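PDB 6SL5: Lhca5 from Dunaliella salina, which probably harvests light for photosystem I, binding chlorophylls a and b and carotenoids in the thylakoid membrane and passing excitation energy toward the core. Local coordinates for residues Leu1-Pro5 and Asp22-Asp26. Numbering follows the deposited sequence.
Sequences LPAIP and DMGFD. With CLA (chlorophyll a), chain B.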
loop_
_atom_site.group_PDB
_atom_site.type_symbol
_atom_site.label_atom_id
_atom_site.label_comp_id
_atom_site.label_asym_id
_atom_site.label_seq_id
_atom_site.Cartn_x
_atom_site.Cartn_y
_atom_site.Cartn_z
ATOM N N LEU R 1 -24.709 47.929 -47.731
ATOM C CA LEU R 1 -25.139 46.544 -47.497
ATOM C C LEU R 1 -25.850 45.675 -48.598
ATOM O O LEU R 1 -25.800 44.453 -48.506
ATOM C CB LEU R 1 -26.021 46.537 -46.232
ATOM C CG LEU R 1 -26.097 45.201 -45.480
ATOM C CD1 LEU R 1 -24.712 44.682 -45.338
ATOM C CD2 LEU R 1 -26.766 45.244 -44.167
ATOM N N PRO R 2 -26.501 46.223 -49.648
ATOM C CA PRO R 2 -27.143 45.281 -50.575
ATOM C C PRO R 2 -26.190 44.580 -51.535
ATOM O O PRO R 2 -26.483 43.463 -51.976
ATOM C CB PRO R 2 -28.143 46.163 -51.332
ATOM C CG PRO R 2 -28.073 47.511 -50.681
ATOM C CD PRO R 2 -26.717 47.593 -50.145
ATOM N N ALA R 3 -25.071 45.249 -51.836
ATOM C CA ALA R 3 -24.035 44.755 -52.777
ATOM C C ALA R 3 -23.563 43.348 -52.392
ATOM O O ALA R 3 -23.705 42.445 -53.245
ATOM C CB ALA R 3 -22.883 45.729 -52.824
ATOM N N ILE R 4 -22.939 43.202 -51.207
ATOM C CA ILE R 4 -22.409 41.928 -50.603
ATOM C C ILE R 4 -21.059 41.492 -51.223
ATOM O O ILE R 4 -20.872 41.632 -52.448
ATOM C CB ILE R 4 -23.480 40.813 -50.500
ATOM C CG1 ILE R 4 -24.807 41.349 -49.953
ATOM C CG2 ILE R 4 -22.997 39.646 -49.656
ATOM C CD1 ILE R 4 -24.710 41.908 -48.552
ATOM N N PRO R 5 -20.125 40.888 -50.447
ATOM C CA PRO R 5 -18.796 40.510 -50.944
ATOM C C PRO R 5 -18.819 39.418 -52.023
ATOM O O PRO R 5 -18.619 39.734 -53.174
ATOM C CB PRO R 5 -18.054 39.963 -49.713
ATOM C CG PRO R 5 -18.927 40.334 -48.536
ATOM C CD PRO R 5 -20.334 40.401 -49.086
ATOM N N ASP R 22 -20.625 49.581 -45.670
ATOM C CA ASP R 22 -20.966 48.233 -45.233
ATOM C C ASP R 22 -21.062 47.315 -46.434
ATOM O O ASP R 22 -22.076 47.304 -47.123
ATOM C CB ASP R 22 -22.308 48.220 -44.495
ATOM C CG ASP R 22 -22.573 46.908 -43.742
ATOM O OD1 ASP R 22 -22.032 45.851 -44.088
ATOM O OD2 ASP R 22 -23.293 46.928 -42.733
ATOM N N MET R 23 -19.963 46.620 -46.734
ATOM C CA MET R 23 -19.945 45.696 -47.897
ATOM C C MET R 23 -20.564 44.360 -47.480
ATOM O O MET R 23 -20.732 43.500 -48.352
ATOM C CB MET R 23 -18.521 45.475 -48.412
ATOM C CG MET R 23 -17.989 46.645 -49.214
ATOM S SD MET R 23 -19.007 46.993 -50.671
ATOM C CE MET R 23 -18.231 48.494 -51.267
ATOM N N GLY R 24 -20.906 44.219 -46.194
ATOM C CA GLY R 24 -21.503 42.982 -45.654
ATOM C C GLY R 24 -20.448 41.975 -45.231
ATOM O O GLY R 24 -20.829 40.881 -44.770
ATOM N N PHE R 25 -19.166 42.332 -45.368
ATOM C CA PHE R 25 -18.056 41.428 -44.969
ATOM C C PHE R 25 -17.486 41.895 -43.629
ATOM O O PHE R 25 -16.966 43.026 -43.559
ATOM C CB PHE R 25 -16.935 41.421 -46.009
ATOM C CG PHE R 25 -15.659 40.784 -45.520
ATOM C CD1 PHE R 25 -14.738 41.514 -44.786
ATOM C CD2 PHE R 25 -15.387 39.448 -45.771
ATOM C CE1 PHE R 25 -13.569 40.929 -44.328
ATOM C CE2 PHE R 25 -14.218 38.863 -45.311
ATOM C CZ PHE R 25 -13.311 39.604 -44.591
ATOM N N ASP R 26 -17.581 41.037 -42.611
ATOM C CA ASP R 26 -17.057 41.356 -41.254
ATOM C C ASP R 26 -16.892 40.074 -40.431
ATOM O O ASP R 26 -17.395 40.035 -39.294
ATOM C CB ASP R 26 -17.883 42.426 -40.535
ATOM C CG ASP R 26 -17.159 43.754 -40.401
ATOM O OD1 ASP R 26 -15.980 43.822 -40.796
ATOM O OD2 ASP R 26 -17.778 44.710 -39.892
HETATM MG MG CLA B . -12.110 47.450 -42.962
HETATM C CHA CLA B . -15.475 46.826 -42.412
HETATM C CHB CLA B . -11.784 48.674 -39.771
HETATM C CHC CLA B . -8.923 47.937 -43.602
HETATM C CHD CLA B . -12.521 46.211 -46.272
HETATM N NA CLA B . -13.481 47.722 -41.254
HETATM C C1A CLA B . -14.778 47.415 -41.215
HETATM C C2A CLA B . -15.419 47.771 -39.902
HETATM C C3A CLA B . -14.242 48.353 -39.131
HETATM C C4A CLA B . -13.089 48.256 -40.080
HETATM C CMA CLA B . -14.537 49.621 -38.381
HETATM C CAA CLA B . -15.790 46.584 -39.038
HETATM C CBA CLA B . -14.542 45.765 -38.718
HETATM C CGA CLA B . -14.786 44.920 -37.493
HETATM O O1A CLA B . -15.807 44.259 -37.420
HETATM O O2A CLA B . -13.887 44.920 -36.525
HETATM N NB CLA B . -10.579 48.192 -41.850
HETATM C C1B CLA B . -10.619 48.648 -40.565
HETATM C C2B CLA B . -9.307 49.091 -40.168
HETATM C C3B CLA B . -8.508 48.883 -41.257
HETATM C C4B CLA B . -9.332 48.310 -42.319
HETATM C CMB CLA B . -8.905 49.666 -38.836
HETATM C CAB CLA B . -7.063 49.172 -41.368
HETATM C CBB CLA B . -6.295 49.621 -40.148
HETATM N NC CLA B . -10.921 47.106 -44.663
HETATM C C1C CLA B . -9.627 47.399 -44.708
HETATM C C2C CLA B . -9.018 47.098 -46.025
HETATM C C3C CLA B . -10.052 46.597 -46.768
HETATM C C4C CLA B . -11.233 46.609 -45.910
HETATM C CMC CLA B . -7.584 47.299 -46.436
HETATM C CAC CLA B . -9.986 46.131 -48.202
HETATM C CBC CLA B . -10.023 44.620 -48.244
HETATM N ND CLA B . -13.535 46.701 -44.121
HETATM C C1D CLA B . -13.635 46.238 -45.401
HETATM C C2D CLA B . -14.991 45.811 -45.733
HETATM C C3D CLA B . -15.693 46.047 -44.555
HETATM C C4D CLA B . -14.817 46.571 -43.608
HETATM C CMD CLA B . -15.641 45.241 -46.964
HETATM C CAD CLA B . -17.014 45.936 -43.968
HETATM O OBD CLA B . -17.931 45.270 -44.416
HETATM C CBD CLA B . -16.931 46.461 -42.564
HETATM C CGD CLA B . -17.755 47.706 -42.425
HETATM O O1D CLA B . -17.514 48.689 -43.103
HETATM O O2D CLA B . -18.761 47.751 -41.556
HETATM C CED CLA B . -20.048 48.017 -42.107
HETATM C C1 CLA B . -12.706 45.779 -36.591
HETATM C C2 CLA B . -11.605 45.550 -37.598
HETATM C C3 CLA B . -10.319 45.655 -37.228
HETATM C C4 CLA B . -9.940 45.997 -35.819
HETATM C C5 CLA B . -9.174 45.440 -38.191
HETATM C C6 CLA B . -8.857 43.954 -38.300
HETATM C C7 CLA B . -7.719 43.559 -37.367
HETATM C C8 CLA B . -6.451 43.238 -38.149
HETATM C C9 CLA B . -6.360 44.086 -39.412
HETATM C C10 CLA B . -6.418 41.752 -38.487
HETATM C C11 CLA B . -4.990 41.271 -38.711
HETATM C C12 CLA B . -4.663 41.192 -40.196
HETATM C C13 CLA B . -5.726 40.404 -40.950
HETATM C C14 CLA B . -5.541 38.905 -40.750
HETATM C C15 CLA B . -5.679 40.769 -42.429
HETATM C C16 CLA B . -4.243 40.844 -42.935
HETATM C C17 CLA B . -4.083 41.979 -43.941
HETATM C C18 CLA B . -3.331 41.516 -45.183
HETATM C C19 CLA B . -3.960 42.089 -46.447
HETATM C C20 CLA B . -1.855 41.884 -45.095
#
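L1 and D22 lie side by side and point the same way, each with CG anti to its own backbone nitrogen (chi1 -156° and -167°). In this posture the CD1 methyl of L1 rests against the D22 carboxylate, while L1 N donates a hydrogen bond to D22 O at 2.8 Å, in the carbonyl plane. The carboxylate also serves its own segment: its OD1 accepts from G24 N at 2.9 Å through the lone pair facing away from OD2, forming an Asx turn. Aspartate suits the corner because its short side chain reaches an amide two residues on; an alanine here would probably leave G24 N without that acceptor and L1 CD1 with less to pack on. G24 follows with a positive phi of 87°, which a residue without a side chain adopts easily. Farther along, the P5 ring crosses F25 at a slant, its CG 3.4 Å from F25 CB, and its CD meets M23 O at 3.2 Å. Having no N-H, proline offers that carbonyl only carbon contacts, joined by a CA-H...O contact from I4. Another side of 22-26 faces chlorophyll a: M23 N and F25 N both send weak hydrogen bonds to its keto oxygen OBD, and M23 CB lies 3.2 Å from the methyl CMD. F25 also touches chlorophyll b and the carotenoid LUT, and D26 reaches the same carotenoid. Thus the N-terminal residues back a turn that lines a pigment pocket ahead of helix 34-63, a site characteristic of the chlorophyll a-b binding fold of light-harvesting proteins.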